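Local coordinates for protein agarase (Pseudoalteromonas fuliginea, PDB 6XJ9) that probably hydrolyses the beta-1,4 linkages of agarose chains as a family 50 glycoside hydrolase of a marine bacterium, at residues Y280-K285 with S291-D296; G375-Y380 with A411-K416; S440-Q445 with Y449-W454; D698-V703 with K752-S757. One frame throughout, in Å; residues are numbered along the deposited sequence.

How the interactions relate
From the N terminus, interaction 1 comes first and closes a beta hairpin, pairing strands 282-286 and 289-293 at the margin of a sheet that includes strands 299-305 and 709-714. Interaction 2 spans 30 residues to set the 3-10 turn before strand 378-381 against the first turn of helix 413-428. Interaction 3 then bridges a three-residue gap between the loop after that helix and strand 449-453. Interaction 4 closes a longer loop near the C terminus, joining helix 689-704 to helix 745-763. The four follow in series, none nested or crossed. Interactions 1 and 3 come to about 5 Å between nearest atoms without touching, whereas the centres of interactions 1 and 2 lie 37 Å apart.

Interaction 1. Residues Y280-K285 with S291-D296; sequences YFRTAK and SLVDPD
Phe281 packs under Pro295 at the open end of the hairpin formed by strands 282-286 and 289-293. From Phe281 CB, 4.0 Å from Val293 O, the side chain continues with CG anti to the carbonyl carbon (chi1 -76°), which carries the ring beneath the proline. CD1 and CE1 run past Asp294, Phe281 CE1 coming within 3.7 Å of Asp294 CB. On the other flank CD2 and CE2 meet Pro295 CD and CG, and Phe281 CZ at the tip lies 3.7 Å from Pro295 CD. Pro295 CD stands over the centre of the Phe281 ring, 11° off the normal, in a CH-pi contact. Were the ring cut back to an alanine, Pro295 would probably lose its aromatic partner, with a gap opening beside Tyr300 and Met614. Further along, Arg282 and Val293 exchange two backbone bonds, Val293 N reaching Arg282 O at 2.8 Å; Ala284 and Ser291 form another such pair. The Arg282 guanidinium lays a face over Val293, Arg282 NH2 lying 3.6 Å from Val293 CG1, while NH2 also bonds to Glu276 O and NE donates to water 1. Paired peptides thus hold the register, while apolar carbon shields both the ring and the flat of the cation.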
# COMPACT_ATOMS: atom_id res chain seq x y z
N TYR A 280 -36.45 14.08 -5.41
CA TYR A 280 -36.16 12.73 -4.94
C TYR A 280 -35.12 12.04 -5.82
O TYR A 280 -34.98 12.34 -7.00
CB TYR A 280 -37.45 11.91 -4.87
CG TYR A 280 -38.47 12.50 -3.93
CD1 TYR A 280 -38.41 12.27 -2.57
CD2 TYR A 280 -39.47 13.33 -4.42
CE1 TYR A 280 -39.34 12.84 -1.71
CE2 TYR A 280 -40.39 13.92 -3.57
CZ TYR A 280 -40.33 13.66 -2.21
OH TYR A 280 -41.24 14.23 -1.37
N PHE A 281 -34.39 11.08 -5.24
CA PHE A 281 -33.49 10.26 -6.04
C PHE A 281 -34.32 9.43 -7.01
O PHE A 281 -35.37 8.92 -6.63
CB PHE A 281 -32.62 9.36 -5.15
CG PHE A 281 -31.50 10.08 -4.45
CD1 PHE A 281 -30.25 10.19 -5.04
CD2 PHE A 281 -31.69 10.67 -3.21
CE1 PHE A 281 -29.21 10.87 -4.41
CE2 PHE A 281 -30.65 11.34 -2.57
CZ PHE A 281 -29.41 11.43 -3.17
N ARG A 282 -33.84 9.28 -8.25
CA ARG A 282 -34.58 8.55 -9.27
C ARG A 282 -33.60 7.97 -10.30
O ARG A 282 -32.39 8.14 -10.15
CB ARG A 282 -35.61 9.48 -9.90
CG ARG A 282 -34.98 10.67 -10.60
CD ARG A 282 -36.00 11.67 -11.13
NE ARG A 282 -35.33 12.74 -11.87
CZ ARG A 282 -35.06 12.70 -13.17
NH1 ARG A 282 -35.42 11.66 -13.90
NH2 ARG A 282 -34.46 13.72 -13.75
N THR A 283 -34.11 7.32 -11.34
CA THR A 283 -33.22 6.75 -12.35
C THR A 283 -33.31 7.53 -13.66
O THR A 283 -34.32 8.18 -13.94
CB THR A 283 -33.50 5.27 -12.61
OG1 THR A 283 -34.77 5.18 -13.25
CG2 THR A 283 -33.50 4.41 -11.37
N ALA A 284 -32.23 7.49 -14.45
CA ALA A 284 -32.24 7.97 -15.83
C ALA A 284 -31.05 7.40 -16.59
O ALA A 284 -30.11 6.90 -15.99
CB ALA A 284 -32.25 9.48 -15.91
N LYS A 285 -31.09 7.55 -17.92
CA LYS A 285 -29.97 7.20 -18.76
C LYS A 285 -29.27 8.47 -19.22
O LYS A 285 -29.90 9.49 -19.47
CB LYS A 285 -30.47 6.44 -19.99
CG LYS A 285 -30.96 5.03 -19.73
CD LYS A 285 -31.59 4.45 -20.98
CE LYS A 285 -31.80 2.96 -20.94
NZ LYS A 285 -32.41 2.50 -22.20
N SER A 291 -27.99 5.67 -15.01
CA SER A 291 -27.54 6.55 -13.94
C SER A 291 -28.65 6.66 -12.90
O SER A 291 -29.80 6.30 -13.16
CB SER A 291 -27.20 7.91 -14.46
OG SER A 291 -26.55 8.69 -13.46
N LEU A 292 -28.27 7.13 -11.71
CA LEU A 292 -29.27 7.70 -10.83
C LEU A 292 -29.26 9.20 -11.08
O LEU A 292 -28.38 9.71 -11.77
CB LEU A 292 -28.98 7.37 -9.36
CG LEU A 292 -29.10 5.89 -8.97
CD1 LEU A 292 -29.00 5.73 -7.46
CD2 LEU A 292 -30.39 5.27 -9.51
N VAL A 293 -30.26 9.87 -10.50
CA VAL A 293 -30.36 11.32 -10.55
C VAL A 293 -30.71 11.75 -9.13
O VAL A 293 -31.62 11.19 -8.53
CB VAL A 293 -31.45 11.75 -11.56
CG1 VAL A 293 -31.55 13.26 -11.70
CG2 VAL A 293 -31.27 11.08 -12.91
N ASP A 294 -29.97 12.74 -8.61
CA ASP A 294 -30.19 13.23 -7.26
C ASP A 294 -31.42 14.14 -7.25
O ASP A 294 -31.92 14.51 -8.31
CB ASP A 294 -28.90 13.80 -6.64
CG ASP A 294 -28.59 15.26 -6.97
OD1 ASP A 294 -29.50 15.96 -7.47
OD2 ASP A 294 -27.44 15.69 -6.69
N PRO A 295 -31.95 14.53 -6.06
CA PRO A 295 -33.12 15.42 -5.98
C PRO A 295 -33.06 16.74 -6.75
O PRO A 295 -34.12 17.27 -7.10
CB PRO A 295 -33.21 15.70 -4.48
CG PRO A 295 -32.74 14.39 -3.87
CD PRO A 295 -31.55 14.02 -4.73
N ASP A 296 -31.84 17.24 -7.00
CA ASP A 296 -31.55 18.51 -7.65
C ASP A 296 -31.32 18.32 -9.15
O ASP A 296 -31.15 19.30 -9.88
CB ASP A 296 -30.36 19.21 -6.99
CG ASP A 296 -30.61 19.59 -5.54
OD1 ASP A 296 -31.79 19.79 -5.19
OD2 ASP A 296 -29.62 19.72 -4.78
O HOH W 1 -34.68 14.36 -9.22

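Interaction 2. Residues G375-Y380 with A411-K416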
# COMPACT_ATOMS: atom_id res chain seq x y z
N GLY A 375 -18.50 -1.46 31.11
CA GLY A 375 -19.42 -2.56 31.36
C GLY A 375 -20.75 -2.39 30.63
O GLY A 375 -21.55 -3.32 30.57
N LYS A 376 -20.98 -1.20 30.07
CA LYS A 376 -22.22 -0.92 29.37
C LYS A 376 -22.21 -1.57 27.99
O LYS A 376 -23.25 -1.66 27.34
CB LYS A 376 -22.50 0.58 29.34
CG LYS A 376 -21.56 1.42 28.49
CD LYS A 376 -22.07 2.83 28.20
CE LYS A 376 -22.04 3.75 29.40
NZ LYS A 376 -20.66 4.00 29.87
N HIS A 377 -21.03 -2.05 27.55
CA HIS A 377 -20.88 -2.66 26.24
C HIS A 377 -21.17 -4.16 26.27
O HIS A 377 -21.04 -4.82 25.24
CB HIS A 377 -19.56 -2.25 25.59
CG HIS A 377 -19.43 -0.77 25.58
ND1 HIS A 377 -20.34 0.03 24.93
CD2 HIS A 377 -18.58 0.06 26.22
CE1 HIS A 377 -20.03 1.29 25.13
NE2 HIS A 377 -18.95 1.34 25.93
N PHE A 378 -21.57 -4.69 27.43
CA PHE A 378 -22.14 -6.03 27.46
C PHE A 378 -23.52 -6.00 26.82
O PHE A 378 -24.26 -5.03 26.94
CB PHE A 378 -22.22 -6.59 28.89
CG PHE A 378 -20.94 -7.12 29.48
CD1 PHE A 378 -20.37 -8.30 29.02
CD2 PHE A 378 -20.30 -6.44 30.51
CE1 PHE A 378 -19.18 -8.77 29.56
CE2 PHE A 378 -19.11 -6.92 31.05
CZ PHE A 378 -18.55 -8.08 30.57
N GLY A 379 -23.85 -7.09 26.11
CA GLY A 379 -25.17 -7.28 25.55
C GLY A 379 -25.61 -8.73 25.72
O GLY A 379 -25.06 -9.44 26.56
N TYR A 380 -26.59 -9.15 24.93
CA TYR A 380 -27.09 -10.51 24.97
C TYR A 380 -27.66 -10.91 23.61
O TYR A 380 -28.29 -10.10 22.93
CB TYR A 380 -28.13 -10.70 26.07
CG TYR A 380 -28.40 -12.16 26.35
CD1 TYR A 380 -27.62 -12.86 27.26
CD2 TYR A 380 -29.38 -12.85 25.65
CE1 TYR A 380 -27.83 -14.21 27.49
CE2 TYR A 380 -29.59 -14.20 25.87
CZ TYR A 380 -28.81 -14.88 26.79
OH TYR A 380 -29.02 -16.20 27.00
N ALA A 411 -18.72 12.84 27.40
CA ALA A 411 -19.20 13.30 26.10
C ALA A 411 -20.09 12.23 25.46
O ALA A 411 -20.07 11.07 25.86
CB ALA A 411 -18.03 13.67 25.22
N ASP A 412 -20.89 12.66 24.48
CA ASP A 412 -21.86 11.80 23.82
C ASP A 412 -21.12 11.03 22.72
O ASP A 412 -21.10 11.47 21.57
CB ASP A 412 -23.03 12.64 23.29
CG ASP A 412 -24.18 11.84 22.70
OD1 ASP A 412 -23.99 10.65 22.37
OD2 ASP A 412 -25.28 12.43 22.56
N TYR A 413 -20.53 9.88 23.09
CA TYR A 413 -19.61 9.17 22.21
C TYR A 413 -20.32 8.68 20.95
O TYR A 413 -19.71 8.66 19.89
CB TYR A 413 -18.85 8.07 22.95
CG TYR A 413 -19.69 6.91 23.42
CD1 TYR A 413 -20.29 6.92 24.68
CD2 TYR A 413 -19.90 5.80 22.62
CE1 TYR A 413 -21.07 5.86 25.12
CE2 TYR A 413 -20.69 4.74 23.04
CZ TYR A 413 -21.27 4.77 24.29
OH TYR A 413 -22.05 3.72 24.68
N MET A 414 -21.60 8.29 21.08
CA MET A 414 -22.35 7.79 19.93
C MET A 414 -22.61 8.93 18.95
O MET A 414 -22.45 8.75 17.75
CB MET A 414 -23.69 7.18 20.35
CG MET A 414 -23.54 5.83 21.03
SD MET A 414 -22.72 4.65 19.93
CE MET A 414 -23.96 4.54 18.64
N GLN A 415 -23.02 10.09 19.47
CA GLN A 415 -23.29 11.26 18.64
C GLN A 415 -22.02 11.68 17.91
O GLN A 415 -22.06 12.03 16.74
CB GLN A 415 -23.87 12.41 19.46
CG GLN A 415 -23.85 13.76 18.75
CD GLN A 415 -23.99 14.88 19.75
OE1 GLN A 415 -23.02 15.54 20.11
NE2 GLN A 415 -25.21 15.08 20.23
N LYS A 416 -20.88 11.63 18.62
CA LYS A 416 -19.62 12.02 18.01
C LYS A 416 -19.22 11.00 16.94
O LYS A 416 -18.66 11.37 15.90
CB LYS A 416 -18.53 12.24 19.06
CG LYS A 416 -17.14 12.58 18.53
CD LYS A 416 -17.04 13.95 17.87
CE LYS A 416 -15.62 14.30 17.47
NZ LYS A 416 -15.53 15.65 16.87
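His377 and Tyr413 approach from opposite directions, with the phenol oxygen at the edge of the imidazole. Tyr413 OH lies near the imidazole plane, 3.2 Å from His377 CE1, and is equally far, 4.1 Å, from His377 ND1 and NE2. It therefore addresses the carbon between the two nitrogens. The ring planes stand 80° apart with centroids separated by 5.8 Å, so there is little overlap and the pair touches mainly through this single oxygen. Lys376 adds a second wall: its chain slides past the tyrosine in the opposite sense, Lys376 CD coming 3.6 Å from Tyr413 OH, while its own CG rests over one face of the His377 ring, toward the rim. Bends at chi3 and chi4 fold the lysine back, and its NZ forms a salt bridge with Glu403. The same carboxylate accepts a hydrogen bond from His377 NE2, which should help to fix the rotation of the imidazole. Tyr413 CG lies between its backbone N and carbonyl carbon (chi1 67°), projecting the ring from the helix start, where Tyr406 also touches it. Just before it, Asp412 OD1 accepts from Gln415 N at 3.1 Å. Tyr413, in the first turn after this N-cap, joins helix 413-428 to the 3-10 turn that leads into strand 378-381, an outer strand of a small antiparallel sheet. Inserted in sequence between strand 299-305 and helix 413-428, that sheet is consistent with an elaboration of a (beta/alpha)8 barrel's first beta-alpha unit.

Interaction 3. Residues S440-Q445 with Y449-W454; sequences SYYDNQ and YFANGW
Tyr442 OH is gripped by three waters that connect it to strand 449-453. It donates to water 4 at 2.7 Å, which lies at the ring edge and in turn donates to Asn452 O. Water 3 donates to Tyr442 OH at 2.9 Å, and water 2 does so only weakly, its firmer bond going to Asn452 OD1 at 2.9 Å. Behind this wet tip the residue is packed against aromatic carbon. The rings of Tyr442 and Tyr449 form an offset stack, centroids 4.4 Å apart and planes at 17°, although the two side chains cross at about a right angle. Tyr449 CE2 sits over the Tyr442 face near its rim, 3.4 Å from Tyr442 CD1, and Tyr442 CA in return covers the Tyr449 face as a CH-pi contact. A chi1 of 67° swings the Tyr449 ring out from the strand and over the loop. That loop is a type I turn, in which Tyr441 O accepts both from Asn444 N and, at 2.9 Å, from Asn444 ND2. A phenylalanine in place of Tyr442 lacks the hydroxyl, and the water-mediated link to Asn452 would probably be lost. The contact is thus split in character: stacked rings pack the turn against the strand, and between these two segments the hydroxyl of a buried tyrosine is linked to the strand through water.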
# COMPACT_ATOMS: atom_id res chain seq x y z
N SER A 440 -30.62 6.21 13.29
CA SER A 440 -30.01 7.36 13.94
C SER A 440 -29.56 8.40 12.91
O SER A 440 -29.48 9.58 13.21
CB SER A 440 -28.81 6.95 14.74
OG SER A 440 -29.20 6.58 16.05
N TYR A 441 -29.23 7.91 11.71
CA TYR A 441 -28.63 8.73 10.67
C TYR A 441 -29.69 9.30 9.73
O TYR A 441 -29.37 10.12 8.88
CB TYR A 441 -27.65 7.88 9.86
CG TYR A 441 -26.35 7.55 10.55
CD1 TYR A 441 -26.18 6.37 11.28
CD2 TYR A 441 -25.26 8.40 10.43
CE1 TYR A 441 -24.97 6.06 11.88
CE2 TYR A 441 -24.05 8.12 11.04
CZ TYR A 441 -23.90 6.94 11.77
OH TYR A 441 -22.69 6.68 12.34
N TYR A 442 -30.94 8.85 9.86
CA TYR A 442 -31.92 9.06 8.80
C TYR A 442 -32.27 10.54 8.66
O TYR A 442 -32.63 10.99 7.58
CB TYR A 442 -33.15 8.17 9.01
CG TYR A 442 -32.98 6.72 8.62
CD1 TYR A 442 -31.73 6.15 8.43
CD2 TYR A 442 -34.09 5.90 8.45
CE1 TYR A 442 -31.58 4.81 8.09
CE2 TYR A 442 -33.96 4.56 8.14
CZ TYR A 442 -32.70 4.02 7.94
OH TYR A 442 -32.58 2.69 7.61
N ASP A 443 -32.14 11.30 9.76
CA ASP A 443 -32.49 12.71 9.77
C ASP A 443 -31.28 13.56 9.40
O ASP A 443 -31.37 14.79 9.44
CB ASP A 443 -33.05 13.11 11.14
CG ASP A 443 -31.99 13.28 12.22
OD1 ASP A 443 -30.83 12.86 12.00
OD2 ASP A 443 -32.34 13.85 13.27
N ASN A 444 -30.15 12.93 9.04
CA ASN A 444 -28.98 13.68 8.63
C ASN A 444 -29.30 14.38 7.31
O ASN A 444 -30.11 13.90 6.51
CB ASN A 444 -27.68 12.86 8.64
CG ASN A 444 -27.23 12.42 7.26
OD1 ASN A 444 -26.54 13.17 6.56
ND2 ASN A 444 -27.61 11.22 6.86
N GLN A 445 -28.68 15.54 7.12
CA GLN A 445 -28.89 16.32 5.91
C GLN A 445 -27.54 16.61 5.27
O GLN A 445 -27.32 17.71 4.77
CB GLN A 445 -29.69 17.59 6.23
CG GLN A 445 -31.18 17.34 6.47
CD GLN A 445 -31.94 18.60 6.83
OE1 GLN A 445 -32.04 19.54 6.05
NE2 GLN A 445 -32.50 18.62 8.03
N TYR A 449 -28.66 8.19 2.10
CA TYR A 449 -28.61 6.90 2.76
C TYR A 449 -29.63 5.96 2.13
O TYR A 449 -30.59 6.41 1.50
CB TYR A 449 -28.82 7.06 4.27
CG TYR A 449 -30.20 7.53 4.67
CD1 TYR A 449 -30.47 8.88 4.79
CD2 TYR A 449 -31.23 6.63 4.90
CE1 TYR A 449 -31.74 9.33 5.15
CE2 TYR A 449 -32.51 7.07 5.25
CZ TYR A 449 -32.76 8.42 5.38
OH TYR A 449 -34.00 8.88 5.74
N PHE A 450 -29.38 4.66 2.27
CA PHE A 450 -30.29 3.62 1.81
C PHE A 450 -31.02 3.09 3.04
O PHE A 450 -30.39 2.92 4.08
CB PHE A 450 -29.48 2.54 1.07
CG PHE A 450 -29.01 2.98 -0.29
CD1 PHE A 450 -28.00 3.93 -0.44
CD2 PHE A 450 -29.62 2.50 -1.44
CE1 PHE A 450 -27.60 4.36 -1.70
CE2 PHE A 450 -29.21 2.93 -2.70
CZ PHE A 450 -28.20 3.85 -2.82
N ALA A 451 -32.34 2.88 2.92
CA ALA A 451 -33.14 2.31 3.99
C ALA A 451 -33.49 0.86 3.66
O ALA A 451 -33.28 0.39 2.55
CB ALA A 451 -34.38 3.15 4.22
N ASN A 452 -34.05 0.16 4.66
CA ASN A 452 -34.32 -1.26 4.54
C ASN A 452 -35.47 -1.65 5.46
O ASN A 452 -35.70 -1.02 6.48
CB ASN A 452 -33.08 -2.09 4.90
CG ASN A 452 -32.79 -2.09 6.38
OD1 ASN A 452 -32.13 -1.17 6.90
ND2 ASN A 452 -33.29 -3.09 7.08
N GLY A 453 -36.16 -2.72 5.07
CA GLY A 453 -37.03 -3.47 5.97
C GLY A 453 -36.97 -4.97 5.66
O GLY A 453 -36.53 -5.36 4.58
N TRP A 454 -37.34 -5.79 6.66
CA TRP A 454 -37.52 -7.22 6.54
C TRP A 454 -39.00 -7.52 6.66
O TRP A 454 -39.63 -7.09 7.62
CB TRP A 454 -36.81 -7.96 7.68
CG TRP A 454 -35.35 -7.72 7.85
CD1 TRP A 454 -34.74 -6.85 8.72
CD2 TRP A 454 -34.29 -8.40 7.15
NE1 TRP A 454 -33.38 -6.93 8.59
CE2 TRP A 454 -33.07 -7.86 7.63
CE3 TRP A 454 -34.25 -9.38 6.16
CZ2 TRP A 454 -31.83 -8.30 7.17
CZ3 TRP A 454 -33.02 -9.81 5.70
CH2 TRP A 454 -31.83 -9.27 6.19
O HOH W 2 -31.50 0.13 9.47
O HOH W 3 -30.53 1.37 6.13
O HOH W 4 -34.96 1.51 7.53

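Interaction 4. Residues D698-V703 with K752-S757; sequences DYMNSV and KAMNES
Helices 689-704 and 745-763 pack side by side and lie on either side of strand 709-714 in the sequence, an arrangement consistent with the last two helices of a (beta/alpha)8 barrel, and Met700, Asn701 and Met754 carry the contact between them. The closest alpha carbons, those of Met700 and Met754, are 7.4 Å apart, so the side chains meet over a short gap. Met754 has two conformers, so the positions of its SD and CE are tentative. In one of them its CG lies anti to the backbone N (chi1 178°), extending the chain toward helix 689-704. There Met754 CG packs at 3.7 Å against Met700 CB, and in this conformer the sulfur is equally close to that same carbon. The bend at chi2 then turns the thioether along the neighbouring helix, where Met754 CE comes 3.7 Å from Met700 O. The side chain of Met700 meets Met754 through CB: the rest of it bends at chi2 and chi3, and it also packs on Ala712 of strand 709-714 and on Phe669. Met700 therefore packs on both the partner helix and the sheet. Asn701 approaches from the flank. Its side chain and that of Met754 slide past each other in opposite directions, and in this conformer Asn701 OD1 stands 3.5 Å from Met754 SD, a van der Waals approach of amide oxygen to sulfur. Asn755 bonds to Thr303 OG1 and Trp428 O, linking helix 745-763 to strand 299-305 and to the end of helix 413-428. At the margin, water 5 donates to Asn701 OD1 at 2.6 Å and makes a weak bond of 3.3 Å with Ser757 OG.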
# COMPACT_ATOMS: atom_id res chain seq x y z
N ASP A 698 -10.21 -2.44 -8.78
CA ASP A 698 -10.59 -3.23 -9.94
C ASP A 698 -12.09 -3.53 -9.91
O ASP A 698 -12.74 -3.45 -10.95
CB ASP A 698 -9.83 -4.56 -10.01
CG ASP A 698 -8.40 -4.42 -10.51
OD1 ASP A 698 -8.07 -3.34 -11.04
OD2 ASP A 698 -7.64 -5.41 -10.38
N TYR A 699 -12.60 -3.91 -8.73
CA TYR A 699 -13.99 -4.31 -8.59
C TYR A 699 -14.88 -3.12 -8.91
O TYR A 699 -15.85 -3.24 -9.66
CB TYR A 699 -14.31 -4.77 -7.16
CG TYR A 699 -15.69 -5.34 -6.98
CD1 TYR A 699 -16.81 -4.52 -6.97
CD2 TYR A 699 -15.90 -6.71 -6.84
CE1 TYR A 699 -18.09 -5.03 -6.81
CE2 TYR A 699 -17.17 -7.24 -6.68
CZ TYR A 699 -18.27 -6.40 -6.66
OH TYR A 699 -19.53 -6.91 -6.52
N MET A 700 -14.53 -1.98 -8.33
CA MET A 700 -15.31 -0.76 -8.48
C MET A 700 -15.23 -0.24 -9.91
O MET A 700 -16.21 0.32 -10.43
CB MET A 700 -14.86 0.32 -7.48
CG MET A 700 -15.42 0.10 -6.06
SD MET A 700 -17.25 -0.13 -6.00
CE MET A 700 -17.78 1.39 -6.80
N ASN A 701 -14.08 -0.47 -10.57
CA ASN A 701 -13.95 -0.10 -11.97
C ASN A 701 -14.93 -0.90 -12.83
O ASN A 701 -15.48 -0.38 -13.80
CB ASN A 701 -12.51 -0.20 -12.48
CG ASN A 701 -11.67 0.99 -12.06
OD1 ASN A 701 -12.20 2.09 -11.87
ND2 ASN A 701 -10.37 0.80 -11.95
N SER A 702 -15.13 -2.18 -12.47
CA SER A 702 -16.01 -3.03 -13.25
C SER A 702 -17.47 -2.63 -13.03
O SER A 702 -18.28 -2.82 -13.93
CB SER A 702 -15.77 -4.50 -12.99
OG SER A 702 -16.26 -4.90 -11.72
N VAL A 703 -17.78 -2.09 -11.85
CA VAL A 703 -19.10 -1.54 -11.56
C VAL A 703 -19.31 -0.28 -12.41
O VAL A 703 -20.33 -0.14 -13.09
CB VAL A 703 -19.26 -1.21 -10.06
CG1 VAL A 703 -20.60 -0.54 -9.78
CG2 VAL A 703 -19.06 -2.44 -9.18
N LYS A 752 -11.03 7.10 -2.17
CA LYS A 752 -11.06 8.51 -2.50
C LYS A 752 -10.84 8.69 -4.00
O LYS A 752 -11.47 9.53 -4.64
CB LYS A 752 -9.90 9.29 -1.87
CG LYS A 752 -9.99 9.64 -0.39
CD LYS A 752 -8.80 10.53 -0.08
CE LYS A 752 -8.43 10.67 1.38
NZ LYS A 752 -7.14 11.40 1.49
N ALA A 753 -9.87 7.94 -4.55
CA ALA A 753 -9.50 8.07 -5.94
C ALA A 753 -10.65 7.60 -6.81
O ALA A 753 -11.02 8.26 -7.78
CB ALA A 753 -8.24 7.29 -6.23
N MET A 754 -11.24 6.46 -6.42
CA MET A 754 -12.32 5.84 -7.17
C MET A 754 -13.51 6.80 -7.25
O MET A 754 -14.05 7.03 -8.33
CB MET A 754 -12.77 4.53 -6.52
CG MET A 754 -13.93 3.88 -7.24
SD MET A 754 -13.49 3.45 -8.94
CE MET A 754 -15.04 3.76 -9.77
N ASN A 755 -13.91 7.35 -6.10
CA ASN A 755 -15.08 8.21 -5.98
C ASN A 755 -14.85 9.51 -6.74
O ASN A 755 -15.79 10.08 -7.29
CB ASN A 755 -15.41 8.51 -4.52
CG ASN A 755 -16.02 7.34 -3.78
OD1 ASN A 755 -16.92 6.67 -4.30
ND2 ASN A 755 -15.57 7.10 -2.55
N GLU A 756 -13.58 9.96 -6.76
CA GLU A 756 -13.22 11.21 -7.42
C GLU A 756 -13.48 11.09 -8.92
O GLU A 756 -14.03 12.00 -9.54
CB GLU A 756 -11.76 11.56 -7.10
CG GLU A 756 -11.32 12.90 -7.66
CD GLU A 756 -12.12 14.08 -7.13
OE1 GLU A 756 -12.35 14.13 -5.91
OE2 GLU A 756 -12.54 14.92 -7.95
N SER A 757 -13.10 9.94 -9.49
CA SER A 757 -13.05 9.80 -10.93
C SER A 757 -14.32 9.17 -11.50
O SER A 757 -14.47 9.13 -12.72
CB SER A 757 -11.81 9.06 -11.37
OG SER A 757 -11.84 7.74 -10.85
O HOH W 5 -11.51 4.42 -11.03